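Local atomic coordinates of peptide methionine sulfoxide reductase MSRA (Corynebacterium diphtheriae, PDB entry 4D7L), a protein that reduces methionine-(S)-sulfoxide, free or in oxidised proteins, back to methionine, probably serving as a repair enzyme. Residues G71-A76 against V91-G96; Y207-A210 against H214-Y217. All blocks are in the same frame, centred on the assembly; numbering follows the deposited sequence. Where two conformers were deposited one is given.

Interaction 1: residues G71-A76 against V91-G96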
ATOM      1  N   GLY A  71       5.228   1.652  -2.283  1.00 18.06           N
ATOM      2  CA  GLY A  71       6.307   0.788  -2.731  1.00 17.76           C
ATOM      3  C   GLY A  71       6.270  -0.557  -2.027  1.00 20.28           C
ATOM      4  O   GLY A  71       5.196  -1.009  -1.642  1.00 21.94           O
ATOM      5  N   CYS A  72       7.432  -1.197  -1.875  0.96 16.52           N
ATOM      6  CA  CYS A  72       7.511  -2.534  -1.266  0.60 16.15           C
ATOM      7  C   CYS A  72       6.653  -2.618  -0.014  0.84 16.03           C
ATOM      8  O   CYS A  72       6.923  -1.937   0.985  0.98 16.29           O
ATOM      9  CB  CYS A  72       8.957  -2.884  -0.920  0.60 22.73           C
ATOM     10  SG  CYS A  72       9.094  -4.398   0.090  0.60 23.65           S
ATOM     11  N   TYR A  73       5.574  -3.405  -0.072  1.00 15.79           N
ATOM     12  CA  TYR A  73       4.666  -3.372   1.081  1.00 16.21           C
ATOM     13  C   TYR A  73       5.213  -4.002   2.387  1.00 14.28           C
ATOM     14  O   TYR A  73       4.619  -3.821   3.435  1.00 15.59           O
ATOM     15  CB  TYR A  73       3.263  -3.935   0.790  1.00 15.07           C
ATOM     16  CG  TYR A  73       3.116  -5.300   0.146  1.00 16.09           C
ATOM     17  CD1 TYR A  73       3.917  -6.369   0.531  1.00 16.46           C
ATOM     18  CD2 TYR A  73       1.981  -5.578  -0.617  1.00 14.98           C
ATOM     19  CE1 TYR A  73       3.720  -7.639   0.003  1.00 17.36           C
ATOM     20  CE2 TYR A  73       1.749  -6.844  -1.123  1.00 15.51           C
ATOM     21  CZ  TYR A  73       2.619  -7.875  -0.805  1.00 18.17           C
ATOM     22  OH  TYR A  73       2.376  -9.145  -1.295  1.00 16.82           O
ATOM     23  N   TRP A  74       6.287  -4.796   2.341  1.00 15.04           N
ATOM     24  CA  TRP A  74       6.813  -5.360   3.583  1.00 17.90           C
ATOM     25  C   TRP A  74       7.276  -4.247   4.521  1.00 16.79           C
ATOM     26  O   TRP A  74       6.935  -4.230   5.699  1.00 18.69           O
ATOM     27  CB  TRP A  74       7.994  -6.276   3.319  1.00 15.49           C
ATOM     28  CG  TRP A  74       7.693  -7.499   2.526  1.00 16.82           C
ATOM     29  CD1 TRP A  74       6.474  -8.101   2.320  1.00 17.37           C
ATOM     30  CD2 TRP A  74       8.655  -8.264   1.816  1.00 17.06           C
ATOM     31  NE1 TRP A  74       6.636  -9.222   1.517  1.00 17.67           N
ATOM     32  CE2 TRP A  74       7.971  -9.339   1.200  1.00 16.19           C
ATOM     33  CE3 TRP A  74      10.044  -8.154   1.648  1.00 15.27           C
ATOM     34  CZ2 TRP A  74       8.633 -10.298   0.439  1.00 17.92           C
ATOM     35  CZ3 TRP A  74      10.707  -9.112   0.881  1.00 19.17           C
ATOM     36  CH2 TRP A  74       9.999 -10.168   0.287  1.00 21.26           C
ATOM     37  N   GLY A  75       8.064  -3.324   3.982  1.00 18.06           N
ATOM     38  CA  GLY A  75       8.585  -2.224   4.778  1.00 15.48           C
ATOM     39  C   GLY A  75       7.471  -1.271   5.139  1.00 17.21           C
ATOM     40  O   GLY A  75       7.433  -0.726   6.234  1.00 19.74           O
ATOM     41  N   ALA A  76       6.567  -1.053   4.194  1.00 15.83           N
ATOM     42  CA  ALA A  76       5.451  -0.166   4.434  1.00 19.09           C
ATOM     43  C   ALA A  76       4.546  -0.709   5.534  1.00 15.33           C
ATOM     44  O   ALA A  76       4.059   0.055   6.353  1.00 17.08           O
ATOM     45  CB  ALA A  76       4.658   0.039   3.137  1.00 14.97           C
ATOM     46  N   VAL A  91      -1.301  -6.682   4.156  1.00 14.36           N
ATOM     47  CA  VAL A  91      -0.781  -6.325   2.850  1.00 15.41           C
ATOM     48  C   VAL A  91      -1.496  -7.073   1.748  1.00 15.07           C
ATOM     49  O   VAL A  91      -2.043  -8.183   1.929  1.00 15.03           O
ATOM     50  CB  VAL A  91       0.740  -6.590   2.724  1.00 13.80           C
ATOM     51  CG1 VAL A  91       1.502  -5.644   3.660  1.00 14.95           C
ATOM     52  CG2 VAL A  91       1.080  -8.058   3.022  1.00 13.95           C
ATOM     53  N   GLY A  92      -1.517  -6.449   0.584  1.00 15.32           N
ATOM     54  CA  GLY A  92      -2.247  -7.046  -0.506  1.00 15.49           C
ATOM     55  C   GLY A  92      -2.233  -6.108  -1.689  1.00 14.18           C
ATOM     56  O   GLY A  92      -1.300  -5.320  -1.875  1.00 14.84           O
ATOM     57  N   PHE A  93      -3.312  -6.177  -2.462  1.00 13.64           N
ATOM     58  CA  PHE A  93      -3.340  -5.621  -3.812  1.00 16.77           C
ATOM     59  C   PHE A  93      -4.626  -4.856  -4.077  1.00 17.09           C
ATOM     60  O   PHE A  93      -5.724  -5.334  -3.763  1.00 13.68           O
ATOM     61  CB  PHE A  93      -3.210  -6.757  -4.837  1.00 17.83           C
ATOM     62  CG  PHE A  93      -2.166  -7.783  -4.458  1.00 23.19           C
ATOM     63  CD1 PHE A  93      -0.820  -7.438  -4.442  1.00 18.77           C
ATOM     64  CD2 PHE A  93      -2.533  -9.078  -4.116  1.00 23.85           C
ATOM     65  CE1 PHE A  93       0.159  -8.373  -4.077  1.00 15.66           C
ATOM     66  CE2 PHE A  93      -1.565 -10.021  -3.754  1.00 21.25           C
ATOM     67  CZ  PHE A  93      -0.216  -9.661  -3.742  1.00 15.65           C
ATOM     68  N   ALA A  94      -4.489  -3.670  -4.651  1.00 14.22           N
ATOM     69  CA  ALA A  94      -5.654  -2.886  -5.039  1.00 16.57           C
ATOM     70  C   ALA A  94      -5.257  -1.868  -6.100  1.00 16.97           C
ATOM     71  O   ALA A  94      -4.068  -1.568  -6.267  1.00 15.57           O
ATOM     72  CB  ALA A  94      -6.285  -2.185  -3.819  1.00 16.39           C
ATOM     73  N   GLY A  95      -6.255  -1.356  -6.822  1.00 15.07           N
ATOM     74  CA  GLY A  95      -6.012  -0.289  -7.776  1.00 14.82           C
ATOM     75  C   GLY A  95      -6.011  -0.766  -9.202  1.00 16.19           C
ATOM     76  O   GLY A  95      -6.030   0.063 -10.129  1.00 15.28           O
ATOM     77  N   GLY A  96      -5.941  -2.091  -9.363  1.00 14.53           N
ATOM     78  CA  GLY A  96      -5.936  -2.750 -10.663  1.00 14.18           C
ATOM     79  C   GLY A  96      -7.278  -3.409 -10.952  1.00 19.97           C
ATOM     80  O   GLY A  96      -8.301  -2.979 -10.437  1.00 18.49           O
TER

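Interaction 2: residues Y207-A210 against H214-Y217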
ATOM      1  N   TYR A 207     -10.113  -4.509  -2.306  1.00 16.43           N
ATOM      2  CA  TYR A 207      -8.756  -4.829  -1.884  1.00 18.29           C
ATOM      3  C   TYR A 207      -8.642  -6.333  -1.685  1.00 17.32           C
ATOM      4  O   TYR A 207      -9.555  -6.954  -1.138  1.00 18.09           O
ATOM      5  CB  TYR A 207      -8.434  -4.081  -0.582  1.00 15.57           C
ATOM      6  CG  TYR A 207      -7.241  -4.566   0.208  1.00 19.82           C
ATOM      7  CD1 TYR A 207      -5.949  -4.203  -0.169  1.00 16.91           C
ATOM      8  CD2 TYR A 207      -7.409  -5.319   1.388  1.00 15.09           C
ATOM      9  CE1 TYR A 207      -4.836  -4.605   0.573  1.00 14.62           C
ATOM     10  CE2 TYR A 207      -6.287  -5.735   2.144  1.00 15.27           C
ATOM     11  CZ  TYR A 207      -5.021  -5.360   1.732  1.00 17.60           C
ATOM     12  OH  TYR A 207      -3.921  -5.741   2.468  1.00 18.82           O
ATOM     13  N   TYR A 208      -7.522  -6.908  -2.119  1.00 14.03           N
ATOM     14  CA  TYR A 208      -7.309  -8.353  -2.037  1.00 18.54           C
ATOM     15  C   TYR A 208      -6.091  -8.650  -1.190  1.00 14.91           C
ATOM     16  O   TYR A 208      -5.006  -8.161  -1.492  1.00 18.65           O
ATOM     17  CB  TYR A 208      -7.109  -8.952  -3.448  1.00 17.52           C
ATOM     18  CG  TYR A 208      -8.259  -8.662  -4.375  1.00 13.76           C
ATOM     19  CD1 TYR A 208      -9.475  -9.349  -4.235  1.00 17.13           C
ATOM     20  CD2 TYR A 208      -8.142  -7.707  -5.388  1.00 17.45           C
ATOM     21  CE1 TYR A 208     -10.551  -9.103  -5.090  1.00 19.26           C
ATOM     22  CE2 TYR A 208      -9.224  -7.447  -6.242  1.00 20.60           C
ATOM     23  CZ  TYR A 208     -10.412  -8.146  -6.090  1.00 20.97           C
ATOM     24  OH  TYR A 208     -11.466  -7.897  -6.952  1.00 19.53           O
ATOM     25  N   MET A 209      -6.259  -9.442  -0.138  1.00 16.29           N
ATOM     26  CA  MET A 209      -5.121  -9.765   0.715  1.00 17.98           C
ATOM     27  C   MET A 209      -4.126 -10.653   0.011  1.00 17.69           C
ATOM     28  O   MET A 209      -4.520 -11.584  -0.682  1.00 18.37           O
ATOM     29  CB  MET A 209      -5.569 -10.465   2.001  1.00 21.60           C
ATOM     30  CG  MET A 209      -6.396  -9.640   2.944  1.00 25.49           C
ATOM     31  SD  MET A 209      -6.666 -10.578   4.482  1.00 26.21           S
ATOM     32  CE  MET A 209      -5.094 -10.425   5.303  1.00 26.38           C
ATOM     33  N   ALA A 210      -2.836 -10.392   0.239  1.00 16.07           N
ATOM     34  CA  ALA A 210      -1.772 -11.274  -0.217  1.00 18.96           C
ATOM     35  C   ALA A 210      -1.738 -12.555   0.626  1.00 20.57           C
ATOM     36  O   ALA A 210      -2.343 -12.605   1.696  1.00 19.29           O
ATOM     37  CB  ALA A 210      -0.421 -10.544  -0.151  1.00 17.85           C
ATOM     38  N   HIS A 214       3.164 -13.248   3.367  1.00 16.41           N
ATOM     39  CA  HIS A 214       3.471 -11.810   3.251  1.00 18.17           C
ATOM     40  C   HIS A 214       3.021 -10.979   4.455  1.00 17.60           C
ATOM     41  O   HIS A 214       3.539  -9.880   4.686  1.00 19.72           O
ATOM     42  CB  HIS A 214       2.819 -11.223   1.978  1.00 18.25           C
ATOM     43  CG  HIS A 214       3.434 -11.735   0.713  1.00 19.01           C
ATOM     44  ND1 HIS A 214       4.535 -11.143   0.134  1.00 15.61           N
ATOM     45  CD2 HIS A 214       3.130 -12.807  -0.056  1.00 17.93           C
ATOM     46  CE1 HIS A 214       4.886 -11.827  -0.941  1.00 19.30           C
ATOM     47  NE2 HIS A 214       4.036 -12.829  -1.093  1.00 18.85           N
ATOM     48  N   GLN A 215       2.034 -11.474   5.189  1.00 16.90           N
ATOM     49  CA  GLN A 215       1.465 -10.717   6.304  1.00 17.67           C
ATOM     50  C   GLN A 215       2.482 -10.617   7.417  1.00 18.19           C
ATOM     51  O   GLN A 215       2.923 -11.630   7.926  1.00 19.02           O
ATOM     52  CB  GLN A 215       0.174 -11.385   6.800  1.00 16.93           C
ATOM     53  CG  GLN A 215      -0.833 -11.648   5.664  1.00 13.76           C
ATOM     54  CD  GLN A 215      -1.278 -10.354   4.961  1.00 17.64           C
ATOM     55  OE1 GLN A 215      -1.347  -9.300   5.591  1.00 17.95           O
ATOM     56  NE2 GLN A 215      -1.618 -10.441   3.665  1.00 17.99           N
ATOM     57  N   GLN A 216       2.869  -9.394   7.760  1.00 18.33           N
ATOM     58  CA  GLN A 216       3.926  -9.147   8.751  1.00 13.85           C
ATOM     59  C   GLN A 216       5.202  -9.912   8.425  1.00 16.91           C
ATOM     60  O   GLN A 216       5.879 -10.427   9.313  1.00 21.22           O
ATOM     61  CB  GLN A 216       3.442  -9.501  10.163  1.00 22.14           C
ATOM     62  CG  GLN A 216       2.228  -8.686  10.622  1.00 18.32           C
ATOM     63  CD  GLN A 216       0.914  -9.360  10.267  1.00 17.59           C
ATOM     64  OE1 GLN A 216       0.646 -10.474  10.713  1.00 19.78           O
ATOM     65  NE2 GLN A 216       0.093  -8.690   9.464  1.00 17.74           N
ATOM     66  N   TYR A 217       5.529  -9.974   7.139  1.00 17.91           N
ATOM     67  CA  TYR A 217       6.702 -10.708   6.677  1.00 18.47           C
ATOM     68  C   TYR A 217       7.984 -10.384   7.456  1.00 15.78           C
ATOM     69  O   TYR A 217       8.735 -11.282   7.849  1.00 16.85           O
ATOM     70  CB  TYR A 217       6.934 -10.416   5.185  1.00 17.53           C
ATOM     71  CG  TYR A 217       8.163 -11.088   4.633  1.00 18.70           C
ATOM     72  CD1 TYR A 217       8.167 -12.444   4.349  1.00 21.73           C
ATOM     73  CD2 TYR A 217       9.333 -10.352   4.372  1.00 22.05           C
ATOM     74  CE1 TYR A 217       9.306 -13.066   3.835  1.00 23.81           C
ATOM     75  CE2 TYR A 217      10.472 -10.969   3.859  1.00 20.46           C
ATOM     76  CZ  TYR A 217      10.451 -12.324   3.593  1.00 22.07           C
ATOM     77  OH  TYR A 217      11.578 -12.938   3.086  1.00 23.93           O
TER

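Interaction 1: residues G71-A76 against V91-G96
With CG set between its backbone N and carbonyl carbon (chi1 51°), Y73 swings its ring out from the first turn of helix 73-81 and lays it over V91 of strand 86-94. V91 meets the ring with its branch point: CB lies 3.7 Å from the centroid of the Y73 ring and only 12° off the ring normal, a CH-pi contact centred on the face. The two methyls straddle that point. CG1 turns back toward the helix and comes 3.6 Å from the carbonyl O of Y73, while CG2 reaches the phenol half, 4.0 Å from CE1 of Y73. A beta-branched residue suits this place, since it extends readily in a strand and spreads its methyls under a flat ring.

Farther along the strand the ring is met at its rim. G92 has no side chain, and its carbonyl O approaches the ring edge, 3.5 Å from CE2 of Y73. F93 brings CE1 to the same edge, 3.7 Å from CE2 of Y73; the two rings are inclined at 40°, an oblique pair whose centroids stand 5.9 Å apart. OH of Y73 ends 3.6 Å from CZ of F93.

The neighbouring C72, predicted as the active-site cysteine, occupies the N-cap position of helix 73-81 and forms a disulfide with C226 here. E115 accepts a hydrogen bond from the backbone N of Y73, and Y103 packs on both Y73 and F93. No hydrogen bond joins the two segments, so dispersion at the ring face probably does most to hold them, and the G92 carbonyl facing the positively polarised C-H edge is probably weakly favourable. Such a buried contact seats the start of the cysteine's helix on the central sheet and probably helps to hold the phenol beside the predicted active-site cysteine.

Interaction 2: residues Y207-A210 against H214-Y217
The turn that leads from the edge strand 208-209 of the mixed sheet into helix 217-220 folds back on that strand, and this contact joins the two. H214 to Y217 form a type II beta turn, closed by the bond from the backbone N of Y217 to O of H214. Q216, in the third position of the turn, has positive backbone angles and is also the N-cap residue of the helix.

Q215 does the polar work. Its chain bends at chi2 (-61°), which folds the amide back toward the strand end instead of letting it extend. There NE2 gives a hydrogen bond to the carbonyl O of A210, 3.0 Å away, with an N-H...O angle of 147°. The acceptor lies close to the plane of the glutamine amide, but the donor stands well above the carbonyl plane of A210. The same nitrogen makes a second, stronger hydrogen bond to V91 O on neighbouring strand 86-94. Two acceptors thus grip one buried amide nitrogen and restrict its rotation; glutamine suits the role because its NH2 group can serve two carbonyls without bringing a full charge into the interior.

M209 crosses the Q215 side chain at about a right angle. A bend at chi3 (76°) turns its terminal methyl over one face of the amide, placing CE 3.8 Å from CD of Q215. A flexible, unbranched thioether is well suited to covering a flat group in this way.

A210 is small enough to let the turn come close, and its methyl also touches Y73. H214 bonds through ND1 to W74 NE1, so its imidazole belongs to the neighbourhood of the cysteine's helix. At its base, CB of H214 rests 3.9 Å from CB of A210.

How the interactions relate
Interactions 1 and 2 meet at neighbouring strands 86-94 and 208-209 of one sheet, their centres about 8 Å apart. Besides the Q215 to V91 bond, 2.9 Å from NE2 to O, a probable hydrogen bond of 2.8 Å runs from the backbone N of F93 to O of Y208. Thus V91 carries the tyrosine ring on its side chain and the glutamine on its backbone. At the end of the phenol the two contacts meet again, with OH of Y73 packed 3.3 Å from ND1 of H214. Y73 and H214 approach a bound cacodylate ion, probably from the crystallisation liquor, at about 4 and 5 Å, consistent with a pocket near the predicted active-site C72, whose side chain is about 8 Å from that of H214.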